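ABC transporter substrate-binding protein (Streptococcus pneumoniae, PDB 4OHN) binds histidine in its pocket and probably delivers it, as the extracellular solute receptor, to an ABC uptake transporter. Local coordinates at residues K221-N224 with E225-S229; W11-Y14 with Q15-S19. One frame throughout, in Å; residues are numbered along the deposited sequence.

Contact 1 (K221-N224 with E225-S229); sequences KKIN and EAFSS
Glu225 meets Lys221 and Lys222 one turn back on helix 217-232. Its N-H bonds to Lys221 O (2.8 Å), and its CG also lies against that oxygen. The Glu225 side chain lies alongside that of Lys222, pointing the same way, and its OE1 meets Lys222 NZ at 3.4 Å in a weak salt bridge. A bend in the lysine chain at chi2 (-55°) lets CD as well as NZ pass close to OE1. Ala226 N donates to Lys222 O at 3.1 Å from above the carbonyl plane, and Tyr55 OH bonds to the same oxygen. Phe227 lies on the buried side of the helix. Its N-H binds Ile223 O, which also sits over a face of its ring, offset toward the rim. Ile223 CG2 makes a CH-pi contact 4.0 Å from the Phe227 ring centroid; CG2, anti to the backbone N, stands over the ring face, 25° off its normal. Phe52 touches Ile223, and Leu47 and Val51 touch Phe227, so this side faces helix 43-53. Ser228 closes the walk: its N reaches Asn224 O at 3.2 Å, and a water that donates to Asn224 O (2.7 Å) also bonds Ser228 OG. Asn224 OD1 takes the N-H of Asn99. The helix is thus amphipathic, with an apolar side packed on helix 43-53 and a surface side where the long ion pair probably adds little beyond the backbone bonds.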
loop_
_atom_site.group_PDB
_atom_site.type_symbol
_atom_site.label_atom_id
_atom_site.label_comp_id
_atom_site.label_asym_id
_atom_site.label_seq_id
_atom_site.Cartn_x
_atom_site.Cartn_y
_atom_site.Cartn_z
ATOM N N LYS A 221 1.749 20.037 -2.746
ATOM C CA LYS A 221 1.913 20.679 -4.049
ATOM C C LYS A 221 3.235 20.311 -4.690
ATOM O O LYS A 221 3.300 20.037 -5.885
ATOM C CB LYS A 221 1.833 22.199 -3.932
ATOM C CG LYS A 221 0.491 22.698 -3.520
ATOM C CD LYS A 221 0.435 24.211 -3.543
ATOM C CE LYS A 221 -0.904 24.714 -3.052
ATOM N NZ LYS A 221 -0.983 24.670 -1.569
ATOM N N LYS A 222 4.302 20.312 -3.905
ATOM C CA LYS A 222 5.622 19.967 -4.434
ATOM C C LYS A 222 5.701 18.522 -4.915
ATOM O O LYS A 222 6.377 18.222 -5.911
ATOM C CB LYS A 222 6.720 20.281 -3.415
ATOM C CG LYS A 222 6.830 21.759 -3.108
ATOM C CD LYS A 222 7.029 22.606 -4.369
ATOM C CE LYS A 222 7.366 24.047 -4.048
ATOM N NZ LYS A 222 7.255 24.895 -5.272
ATOM N N ILE A 223 5.030 17.605 -4.233
ATOM C CA ILE A 223 4.980 16.225 -4.699
ATOM C C ILE A 223 4.219 16.205 -6.027
ATOM O O ILE A 223 4.673 15.606 -7.006
ATOM C CB ILE A 223 4.307 15.315 -3.654
ATOM C CG1 ILE A 223 5.177 15.227 -2.404
ATOM C CG2 ILE A 223 4.016 13.945 -4.256
ATOM C CD1 ILE A 223 4.451 14.632 -1.212
ATOM N N ASN A 224 3.069 16.864 -6.095
ATOM C CA ASN A 224 2.279 16.859 -7.334
ATOM C C ASN A 224 3.033 17.481 -8.505
ATOM O O ASN A 224 2.978 16.963 -9.638
ATOM C CB ASN A 224 0.962 17.585 -7.111
ATOM C CG ASN A 224 0.004 16.834 -6.206
ATOM O OD1 ASN A 224 0.086 15.602 -6.069
ATOM N ND2 ASN A 224 -0.915 17.555 -5.574
ATOM N N GLU A 225 3.716 18.591 -8.275
ATOM C CA GLU A 225 4.491 19.226 -9.344
ATOM C C GLU A 225 5.590 18.307 -9.830
ATOM O O GLU A 225 5.864 18.250 -11.043
ATOM C CB GLU A 225 5.093 20.535 -8.854
ATOM C CG GLU A 225 4.059 21.624 -8.608
ATOM C CD GLU A 225 4.578 22.802 -7.857
ATOM O OE1 GLU A 225 5.791 22.912 -7.587
ATOM O OE2 GLU A 225 3.735 23.678 -7.530
ATOM N N ALA A 226 6.247 17.594 -8.918
ATOM C CA ALA A 226 7.276 16.654 -9.323
ATOM C C ALA A 226 6.673 15.508 -10.139
ATOM O O ALA A 226 7.290 15.059 -11.124
ATOM C CB ALA A 226 7.993 16.117 -8.119
ATOM N N PHE A 227 5.499 15.011 -9.756
ATOM C CA PHE A 227 4.856 13.998 -10.597
ATOM C C PHE A 227 4.729 14.521 -12.044
ATOM O O PHE A 227 4.991 13.783 -12.999
ATOM C CB PHE A 227 3.462 13.585 -10.083
ATOM C CG PHE A 227 3.444 12.750 -8.820
ATOM C CD1 PHE A 227 4.566 12.112 -8.321
ATOM C CD2 PHE A 227 2.254 12.599 -8.137
ATOM C CE1 PHE A 227 4.485 11.329 -7.178
ATOM C CE2 PHE A 227 2.174 11.814 -6.996
ATOM C CZ PHE A 227 3.311 11.178 -6.515
ATOM N N SER A 228 4.321 15.778 -12.230
ATOM C CA SER A 228 4.162 16.304 -13.592
ATOM C C SER A 228 5.446 16.208 -14.410
ATOM O O SER A 228 5.403 15.864 -15.598
ATOM C CB SER A 228 3.681 17.752 -13.564
ATOM O OG SER A 228 2.401 17.842 -12.972
ATOM N N SER A 229 6.590 16.471 -13.790
ATOM C CA SER A 229 7.875 16.349 -14.476
ATOM C C SER A 229 8.170 14.893 -14.775
ATOM O O SER A 229 8.603 14.574 -15.868
ATOM C CB SER A 229 9.034 16.915 -13.606
ATOM O OG SER A 229 9.219 18.306 -13.760
HETATM O O HOH W 1 0.465 16.839 -10.683
#

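Contact 2 (W11-Y14 with Q15-S19); sequences WSKY and QSNKS
Trp11 and Gln15 lie side by side on the inner flank of helix 11-17, and here the packing is close. Gln15 CB sits over one face of the indole, 3.8 Å above its plane and toward the rim. With CG anti to the backbone N (chi1 179°) and a bend at chi2, the glutamine carries OE1 to 3.6 Å from Trp11 CZ2, its amide turned 84° from the ring. One water joins the two polar ends: it accepts from Trp11 NE1 at 2.9 Å in the indole plane and donates to Gln15 OE1. Gln15 NE2 binds Tyr55 O, while the Tyr55 ring meets Trp11 edge-to-face. Tyr14, buried beside them, packs on Leu219, and its OH is hydrogen-bonded to Asp216; Ser19 O lies at the edge of its ring.

The outer flank is looser and faces solvent. In the conformer given, one of two modelled for Ser16, OG also bonds Ser12 O at 2.9 Å beside the N-H of the same residue. Lys13 and Asn17 cross, touching where Lys13 CG comes within 3.4 Å of Asn17 ND2. At the end, Lys18 takes positive phi (54°) as the C-prime residue of a Schellman motif: Ser19 N bonds Tyr14 O at 3.2 Å in the carbonyl plane, and Lys18 N bonds Gln15 O weakly. Aromatic contacts and the hydrogen bonds of Gln15 NE2 and Tyr14 OH thus tie the inner flank to the protein; the outer is held mostly by bonds within the helix, and the Schellman turn leads directly into strand 19-24.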
loop_
_atom_site.group_PDB
_atom_site.type_symbol
_atom_site.label_atom_id
_atom_site.label_comp_id
_atom_site.label_asym_id
_atom_site.label_seq_id
_atom_site.Cartn_x
_atom_site.Cartn_y
_atom_site.Cartn_z
ATOM N N TRP A 11 7.315 22.895 4.687
ATOM C CA TRP A 11 8.114 22.807 3.474
ATOM C C TRP A 11 9.486 23.467 3.618
ATOM O O TRP A 11 10.496 22.887 3.234
ATOM C CB TRP A 11 7.374 23.392 2.246
ATOM C CG TRP A 11 8.286 23.386 1.070
ATOM C CD1 TRP A 11 8.936 24.456 0.527
ATOM C CD2 TRP A 11 8.721 22.239 0.331
ATOM N NE1 TRP A 11 9.740 24.047 -0.500
ATOM C CE2 TRP A 11 9.630 22.689 -0.641
ATOM C CE3 TRP A 11 8.423 20.876 0.399
ATOM C CZ2 TRP A 11 10.241 21.819 -1.542
ATOM C CZ3 TRP A 11 9.034 20.022 -0.481
ATOM C CH2 TRP A 11 9.931 20.496 -1.447
ATOM N N SER A 12 9.521 24.665 4.171
ATOM C CA SER A 12 10.781 25.393 4.250
ATOM C C SER A 12 11.813 24.634 5.084
ATOM O O SER A 12 13.007 24.709 4.800
ATOM C CB SER A 12 10.595 26.823 4.781
ATOM O OG SER A 12 10.193 26.831 6.136
ATOM N N LYS A 13 11.351 23.897 6.091
ATOM C CA LYS A 13 12.234 23.069 6.908
ATOM C C LYS A 13 12.784 21.886 6.104
ATOM O O LYS A 13 13.985 21.620 6.152
ATOM C CB LYS A 13 11.490 22.554 8.146
ATOM C CG LYS A 13 12.223 21.470 8.945
ATOM C CD LYS A 13 11.300 20.826 9.974
ATOM C CE LYS A 13 11.835 19.481 10.441
ATOM N NZ LYS A 13 10.913 18.821 11.404
ATOM N N TYR A 14 11.922 21.164 5.385
ATOM C CA TYR A 14 12.409 20.029 4.598
ATOM C C TYR A 14 13.426 20.511 3.578
ATOM O O TYR A 14 14.469 19.893 3.367
ATOM C CB TYR A 14 11.272 19.296 3.874
ATOM C CG TYR A 14 10.103 18.948 4.764
ATOM C CD1 TYR A 14 10.298 18.305 5.971
ATOM C CD2 TYR A 14 8.802 19.290 4.399
ATOM C CE1 TYR A 14 9.241 18.016 6.786
ATOM C CE2 TYR A 14 7.736 19.006 5.202
ATOM C CZ TYR A 14 7.960 18.362 6.397
ATOM O OH TYR A 14 6.909 18.045 7.222
ATOM N N GLN A 15 13.113 21.637 2.944
ATOM C CA GLN A 15 13.970 22.197 1.919
ATOM C C GLN A 15 15.326 22.645 2.481
ATOM O O GLN A 15 16.362 22.396 1.863
ATOM C CB GLN A 15 13.240 23.345 1.208
ATOM C CG GLN A 15 14.041 24.039 0.115
ATOM C CD GLN A 15 14.218 23.178 -1.113
ATOM O OE1 GLN A 15 13.459 23.288 -2.080
ATOM N NE2 GLN A 15 15.223 22.318 -1.090
ATOM N N SER A 16 15.335 23.305 3.639
ATOM C CA SER A 16 16.586 23.803 4.205
ATOM C C SER A 16 17.415 22.691 4.848
ATOM O O SER A 16 18.644 22.735 4.818
ATOM C CB SER A 16 16.331 24.937 5.208
ATOM O OG SER A 16 15.520 24.510 6.285
ATOM N N ASN A 17 16.742 21.691 5.410
ATOM C CA ASN A 17 17.434 20.538 5.982
ATOM C C ASN A 17 17.856 19.544 4.902
ATOM O O ASN A 17 18.653 18.646 5.168
ATOM C CB ASN A 17 16.521 19.781 6.943
ATOM C CG ASN A 17 16.327 20.484 8.258
ATOM O OD1 ASN A 17 17.067 21.391 8.612
ATOM N ND2 ASN A 17 15.327 20.036 9.011
ATOM N N LYS A 18 17.311 19.711 3.705
ATOM C CA LYS A 18 17.525 18.782 2.590
ATOM C C LYS A 18 17.181 17.349 2.962
ATOM O O LYS A 18 17.839 16.407 2.528
ATOM C CB LYS A 18 18.966 18.877 2.095
ATOM C CG LYS A 18 19.333 20.275 1.615
ATOM C CD LYS A 18 20.821 20.377 1.357
ATOM C CE LYS A 18 21.213 21.780 0.915
ATOM N NZ LYS A 18 20.577 22.150 -0.380
ATOM N N SER A 19 16.122 17.197 3.745
ATOM C CA SER A 19 15.746 15.896 4.275
ATOM C C SER A 19 14.263 15.836 4.573
ATOM O O SER A 19 13.668 16.829 5.008
ATOM C CB SER A 19 16.519 15.625 5.557
ATOM O OG SER A 19 16.219 14.344 6.057
HETATM O O HOH W 2 11.626 25.713 -1.956
#

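How the contacts relate
Contact 2 comes first along the chain, in the N-terminal helix 11-17 just ahead of strand 19-24; contact 1 follows some two hundred residues later, within helix 217-232. Despite that separation in sequence their centres lie only about 16 Å apart, on the same side of the chain's centre, and they touch where Lys222 CG packs against Trp11 CH2 at 3.7 Å. Trp11 and Tyr14 also reach Leu219 on the first turn of helix 217-232, and Tyr55 serves both contacts. The N-terminal helix is thereby docked on a late helix, which in turn packs on helix 43-53. Early and late parts of the chain thus combine in one lobe, as in periplasmic-binding-protein folds, with both contacts well away from the histidine pocket.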